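Local coordinates for lactate racemase apoprotein (Thermoanaerobacterium thermosaccharolyticum, PDB 2YJG) that interconverts the D- and L-isomers of lactate, using a nickel pincer cofactor derived from nicotinic acid mononucleotide, at residues E161-P173 and K230-D242. Sequence-based numbering, arbitrary orientation.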
loop_
_atom_site.group_PDB
_atom_site.type_symbol
_atom_site.label_atom_id
_atom_site.label_comp_id
_atom_site.label_asym_id
_atom_site.label_seq_id
_atom_site.Cartn_x
_atom_site.Cartn_y
_atom_site.Cartn_z
ATOM N N GLU A 161 -24.862 -0.590 2.484
ATOM C CA GLU A 161 -24.899 0.627 3.352
ATOM C C GLU A 161 -24.620 1.968 2.655
ATOM O O GLU A 161 -25.015 3.013 3.157
ATOM C CB GLU A 161 -23.843 0.491 4.455
ATOM C CG GLU A 161 -24.077 -0.609 5.417
ATOM C CD GLU A 161 -22.817 -0.881 6.280
ATOM O OE1 GLU A 161 -21.756 -0.197 6.060
ATOM O OE2 GLU A 161 -22.913 -1.768 7.172
ATOM N N ALA A 162 -23.953 1.917 1.502
ATOM C CA ALA A 162 -23.648 3.084 0.721
ATOM C C ALA A 162 -24.852 3.956 0.396
ATOM O O ALA A 162 -25.929 3.464 0.074
ATOM C CB ALA A 162 -22.962 2.675 -0.575
ATOM N N ASP A 163 -24.643 5.261 0.524
ATOM C CA ASP A 163 -25.541 6.310 -0.009
ATOM C C ASP A 163 -25.599 6.335 -1.500
ATOM O O ASP A 163 -26.636 6.639 -2.121
ATOM C CB ASP A 163 -24.945 7.679 0.342
ATOM C CG ASP A 163 -25.528 8.245 1.527
ATOM O OD1 ASP A 163 -26.368 7.537 2.162
ATOM O OD2 ASP A 163 -25.162 9.396 1.842
ATOM N N LEU A 164 -24.449 6.076 -2.108
ATOM C CA LEU A 164 -24.385 5.944 -3.545
ATOM C C LEU A 164 -23.419 4.827 -3.826
ATOM O O LEU A 164 -22.304 4.773 -3.246
ATOM C CB LEU A 164 -23.932 7.244 -4.172
ATOM C CG LEU A 164 -23.798 7.323 -5.678
ATOM C CD1 LEU A 164 -25.168 7.303 -6.299
ATOM C CD2 LEU A 164 -22.931 8.548 -6.125
ATOM N N LEU A 165 -23.840 3.898 -4.669
ATOM C CA LEU A 165 -22.992 2.835 -5.126
ATOM C C LEU A 165 -22.677 2.985 -6.601
ATOM O O LEU A 165 -23.587 3.090 -7.439
ATOM C CB LEU A 165 -23.662 1.495 -4.872
ATOM C CG LEU A 165 -22.834 0.230 -5.185
ATOM C CD1 LEU A 165 -21.476 0.165 -4.337
ATOM C CD2 LEU A 165 -23.650 -1.025 -5.004
ATOM N N VAL A 166 -21.375 2.958 -6.897
ATOM C CA VAL A 166 -20.828 3.145 -8.221
ATOM C C VAL A 166 -19.935 1.929 -8.558
ATOM O O VAL A 166 -19.375 1.302 -7.653
ATOM C CB VAL A 166 -19.979 4.463 -8.244
ATOM C CG1 VAL A 166 -19.218 4.610 -9.494
ATOM C CG2 VAL A 166 -20.879 5.640 -8.100
ATOM N N ALA A 167 -19.700 1.680 -9.836
ATOM C CA ALA A 167 -18.682 0.658 -10.226
ATOM C C ALA A 167 -17.932 1.062 -11.466
ATOM O O ALA A 167 -18.489 1.751 -12.348
ATOM C CB ALA A 167 -19.343 -0.667 -10.503
ATOM N N GLU A 168 -16.687 0.593 -11.549
ATOM C CA GLU A 168 -15.942 0.685 -12.751
ATOM C C GLU A 168 -15.599 -0.714 -13.230
ATOM O O GLU A 168 -15.720 -1.710 -12.502
ATOM C CB GLU A 168 -14.704 1.535 -12.607
ATOM C CG GLU A 168 -13.628 0.997 -11.679
ATOM C CD GLU A 168 -12.233 1.553 -11.986
ATOM O OE1 GLU A 168 -12.124 2.466 -12.839
ATOM O OE2 GLU A 168 -11.239 1.065 -11.379
ATOM N N GLY A 169 -15.200 -0.804 -14.485
ATOM C CA GLY A 169 -14.934 -2.124 -15.079
ATOM C C GLY A 169 -14.472 -1.992 -16.517
ATOM O O GLY A 169 -14.218 -0.881 -16.999
ATOM N N PHE A 170 -14.423 -3.113 -17.234
ATOM C CA PHE A 170 -14.119 -3.094 -18.680
ATOM C C PHE A 170 -15.017 -4.114 -19.403
ATOM O O PHE A 170 -15.622 -5.055 -18.744
ATOM C CB PHE A 170 -12.638 -3.386 -18.940
ATOM C CG PHE A 170 -12.289 -4.797 -18.866
ATOM C CD1 PHE A 170 -12.533 -5.533 -17.734
ATOM C CD2 PHE A 170 -11.720 -5.419 -19.936
ATOM C CE1 PHE A 170 -12.260 -6.870 -17.724
ATOM C CE2 PHE A 170 -11.410 -6.733 -19.891
ATOM C CZ PHE A 170 -11.690 -7.445 -18.789
ATOM N N ILE A 171 -15.124 -3.947 -20.714
ATOM C CA ILE A 171 -16.090 -4.738 -21.488
ATOM C C ILE A 171 -15.377 -5.524 -22.575
ATOM O O ILE A 171 -14.697 -4.916 -23.420
ATOM C CB ILE A 171 -17.182 -3.853 -22.129
ATOM C CG1 ILE A 171 -18.074 -3.217 -21.113
ATOM C CG2 ILE A 171 -18.031 -4.740 -23.078
ATOM C CD1 ILE A 171 -18.933 -2.048 -21.631
ATOM N N GLU A 172 -15.488 -6.852 -22.588
ATOM C CA GLU A 172 -14.899 -7.690 -23.645
ATOM C C GLU A 172 -15.831 -8.915 -23.711
ATOM O O GLU A 172 -16.635 -9.132 -22.795
ATOM C CB GLU A 172 -13.472 -8.138 -23.322
ATOM C CG GLU A 172 -13.410 -9.159 -22.144
ATOM C CD GLU A 172 -11.983 -9.547 -21.736
ATOM O OE1 GLU A 172 -11.000 -8.943 -22.252
ATOM O OE2 GLU A 172 -11.882 -10.450 -20.861
ATOM N N PRO A 173 -15.693 -9.760 -24.735
ATOM C CA PRO A 173 -16.628 -10.858 -24.816
ATOM C C PRO A 173 -16.378 -11.827 -23.692
ATOM O O PRO A 173 -15.264 -11.902 -23.201
ATOM C CB PRO A 173 -16.251 -11.519 -26.144
ATOM C CG PRO A 173 -15.662 -10.389 -26.960
ATOM C CD PRO A 173 -14.915 -9.616 -25.973
ATOM N N LYS A 230 -31.038 -4.707 -7.438
ATOM C CA LYS A 230 -31.315 -4.872 -6.021
ATOM C C LYS A 230 -30.216 -4.265 -5.157
ATOM O O LYS A 230 -30.464 -3.941 -3.998
ATOM C CB LYS A 230 -31.394 -6.350 -5.599
ATOM C CG LYS A 230 -32.641 -7.157 -5.961
ATOM C CD LYS A 230 -33.936 -6.516 -5.475
ATOM C CE LYS A 230 -34.463 -7.036 -4.152
ATOM N NZ LYS A 230 -35.888 -6.618 -4.039
ATOM N N ALA A 231 -29.002 -4.202 -5.703
ATOM C CA ALA A 231 -27.876 -3.522 -5.051
ATOM C C ALA A 231 -27.892 -2.013 -5.159
ATOM O O ALA A 231 -26.983 -1.379 -4.591
ATOM C CB ALA A 231 -26.553 -4.033 -5.659
ATOM N N ASN A 232 -28.807 -1.468 -5.966
ATOM C CA ASN A 232 -28.901 -0.022 -6.295
ATOM C C ASN A 232 -27.575 0.528 -6.880
ATOM O O ASN A 232 -27.154 1.631 -6.586
ATOM C CB ASN A 232 -29.370 0.821 -5.064
ATOM C CG ASN A 232 -30.757 0.359 -4.510
ATOM O OD1 ASN A 232 -30.891 -0.126 -3.361
ATOM N ND2 ASN A 232 -31.765 0.465 -5.360
ATOM N N LEU A 233 -26.946 -0.259 -7.754
ATOM C CA LEU A 233 -25.867 0.243 -8.598
ATOM C C LEU A 233 -26.370 1.382 -9.472
ATOM O O LEU A 233 -27.134 1.205 -10.436
ATOM C CB LEU A 233 -25.241 -0.921 -9.440
ATOM C CG LEU A 233 -24.045 -0.600 -10.334
ATOM C CD1 LEU A 233 -22.850 -0.049 -9.500
ATOM C CD2 LEU A 233 -23.595 -1.851 -11.156
ATOM N N ALA A 234 -25.909 2.581 -9.148
ATOM C CA ALA A 234 -26.474 3.823 -9.669
ATOM C C ALA A 234 -25.712 4.434 -10.844
ATOM O O ALA A 234 -26.242 5.218 -11.637
ATOM C CB ALA A 234 -26.547 4.834 -8.512
ATOM N N PHE A 235 -24.451 4.073 -10.981
ATOM C CA PHE A 235 -23.588 4.628 -12.025
ATOM C C PHE A 235 -22.413 3.659 -12.246
ATOM O O PHE A 235 -21.853 3.120 -11.263
ATOM C CB PHE A 235 -23.059 5.997 -11.576
ATOM C CG PHE A 235 -22.376 6.787 -12.637
ATOM C CD1 PHE A 235 -21.014 6.648 -12.874
ATOM C CD2 PHE A 235 -23.075 7.736 -13.363
ATOM C CE1 PHE A 235 -20.404 7.411 -13.841
ATOM C CE2 PHE A 235 -22.472 8.473 -14.292
ATOM C CZ PHE A 235 -21.131 8.343 -14.509
ATOM N N ILE A 236 -22.061 3.479 -13.529
ATOM C CA ILE A 236 -20.846 2.762 -13.925
ATOM C C ILE A 236 -19.942 3.587 -14.874
ATOM O O ILE A 236 -20.411 4.555 -15.549
ATOM C CB ILE A 236 -21.179 1.393 -14.537
ATOM C CG1 ILE A 236 -21.727 1.546 -15.965
ATOM C CG2 ILE A 236 -22.122 0.566 -13.578
ATOM C CD1 ILE A 236 -21.824 0.168 -16.737
ATOM N N LEU A 237 -18.649 3.255 -14.887
ATOM C CA LEU A 237 -17.711 3.735 -15.922
ATOM C C LEU A 237 -17.112 2.433 -16.378
ATOM O O LEU A 237 -16.507 1.717 -15.575
ATOM C CB LEU A 237 -16.643 4.674 -15.366
ATOM C CG LEU A 237 -15.431 4.864 -16.284
ATOM C CD1 LEU A 237 -15.865 5.600 -17.555
ATOM C CD2 LEU A 237 -14.224 5.513 -15.646
ATOM N N ASN A 238 -17.348 2.068 -17.622
ATOM C CA ASN A 238 -16.690 0.860 -18.186
ATOM C C ASN A 238 -15.852 1.241 -19.413
ATOM O O ASN A 238 -16.342 1.947 -20.278
ATOM C CB ASN A 238 -17.719 -0.181 -18.619
ATOM C CG ASN A 238 -18.260 -1.022 -17.492
ATOM O OD1 ASN A 238 -18.013 -0.805 -16.293
ATOM N ND2 ASN A 238 -19.035 -1.991 -17.881
ATOM N N VAL A 239 -14.619 0.770 -19.472
ATOM C CA VAL A 239 -13.733 1.020 -20.571
ATOM C C VAL A 239 -13.672 -0.184 -21.515
ATOM O O VAL A 239 -14.073 -1.304 -21.187
ATOM C CB VAL A 239 -12.323 1.428 -20.115
ATOM C CG1 VAL A 239 -12.305 2.828 -19.452
ATOM C CG2 VAL A 239 -11.661 0.378 -19.221
ATOM N N VAL A 240 -13.229 0.109 -22.720
ATOM C CA VAL A 240 -12.883 -0.899 -23.693
ATOM C C VAL A 240 -11.408 -0.662 -23.938
ATOM O O VAL A 240 -10.974 0.457 -24.175
ATOM C CB VAL A 240 -13.682 -0.787 -24.932
ATOM C CG1 VAL A 240 -13.167 -1.804 -25.947
ATOM C CG2 VAL A 240 -15.198 -1.005 -24.635
ATOM N N ILE A 241 -10.630 -1.726 -23.890
ATOM C CA ILE A 241 -9.197 -1.604 -23.948
ATOM C C ILE A 241 -8.660 -2.509 -25.080
ATOM O O ILE A 241 -9.288 -3.505 -25.436
ATOM C CB ILE A 241 -8.529 -1.933 -22.562
ATOM C CG1 ILE A 241 -8.806 -3.383 -22.122
ATOM C CG2 ILE A 241 -9.012 -0.988 -21.455
ATOM C CD1 ILE A 241 -7.960 -3.942 -20.847
ATOM N N ASP A 242 -7.504 -2.142 -25.629
ATOM C CA ASP A 242 -6.861 -2.931 -26.671
ATOM C C ASP A 242 -5.959 -3.997 -26.061
ATOM O O ASP A 242 -5.889 -4.131 -24.838
ATOM C CB ASP A 242 -6.137 -2.003 -27.681
ATOM C CG ASP A 242 -4.929 -1.274 -27.104
ATOM O OD1 ASP A 242 -4.457 -1.596 -26.005
ATOM O OD2 ASP A 242 -4.433 -0.319 -27.774
HETATM O O HOH W 1 -26.650 3.748 -5.070
HETATM O O HOH W 2 -11.831 -4.266 -23.234
#
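Ala167 pairs with Ile236 in the middle of two neighbouring parallel strands, 164-170 and 233-241, within the mixed sheet that includes the N-terminal domain's strand 66-71. Ala167 N gives its hydrogen to Phe235 O, and Ala167 O accepts Leu237 N at 3.0 Å, both donors lying in the carbonyl planes. The small Ala167 suits this tight place, since Leu233 CD1 comes within 3.7 Å of its CB. Leu233 CG stands anti to the backbone N (chi1 -177°), which brings CD1 over the neighbouring strand's backbone. On the other face, Val166 and Phe235 lie side by side, CG1 at the ring's edge, while Glu168 turns its buried carboxylate to Thr70, Ser79 and Thr82. Gly169, lacking a side chain, leaves room for that of Asn238, which the Ile171 side chain crosses at about a right angle. With alanine in place of Asn238, a gap is likely to open beside Ile171 and over Gly169. Water takes over where the direct ladder stops: beside exposed Asn232, water 1 links Leu165 N to Asn232 O, and beyond Phe170, whose side chain touches Arg75, probably a cofactor-binding residue, water 2 donates to Ile171 O and accepts from Ile241 N, each at 2.9 Å.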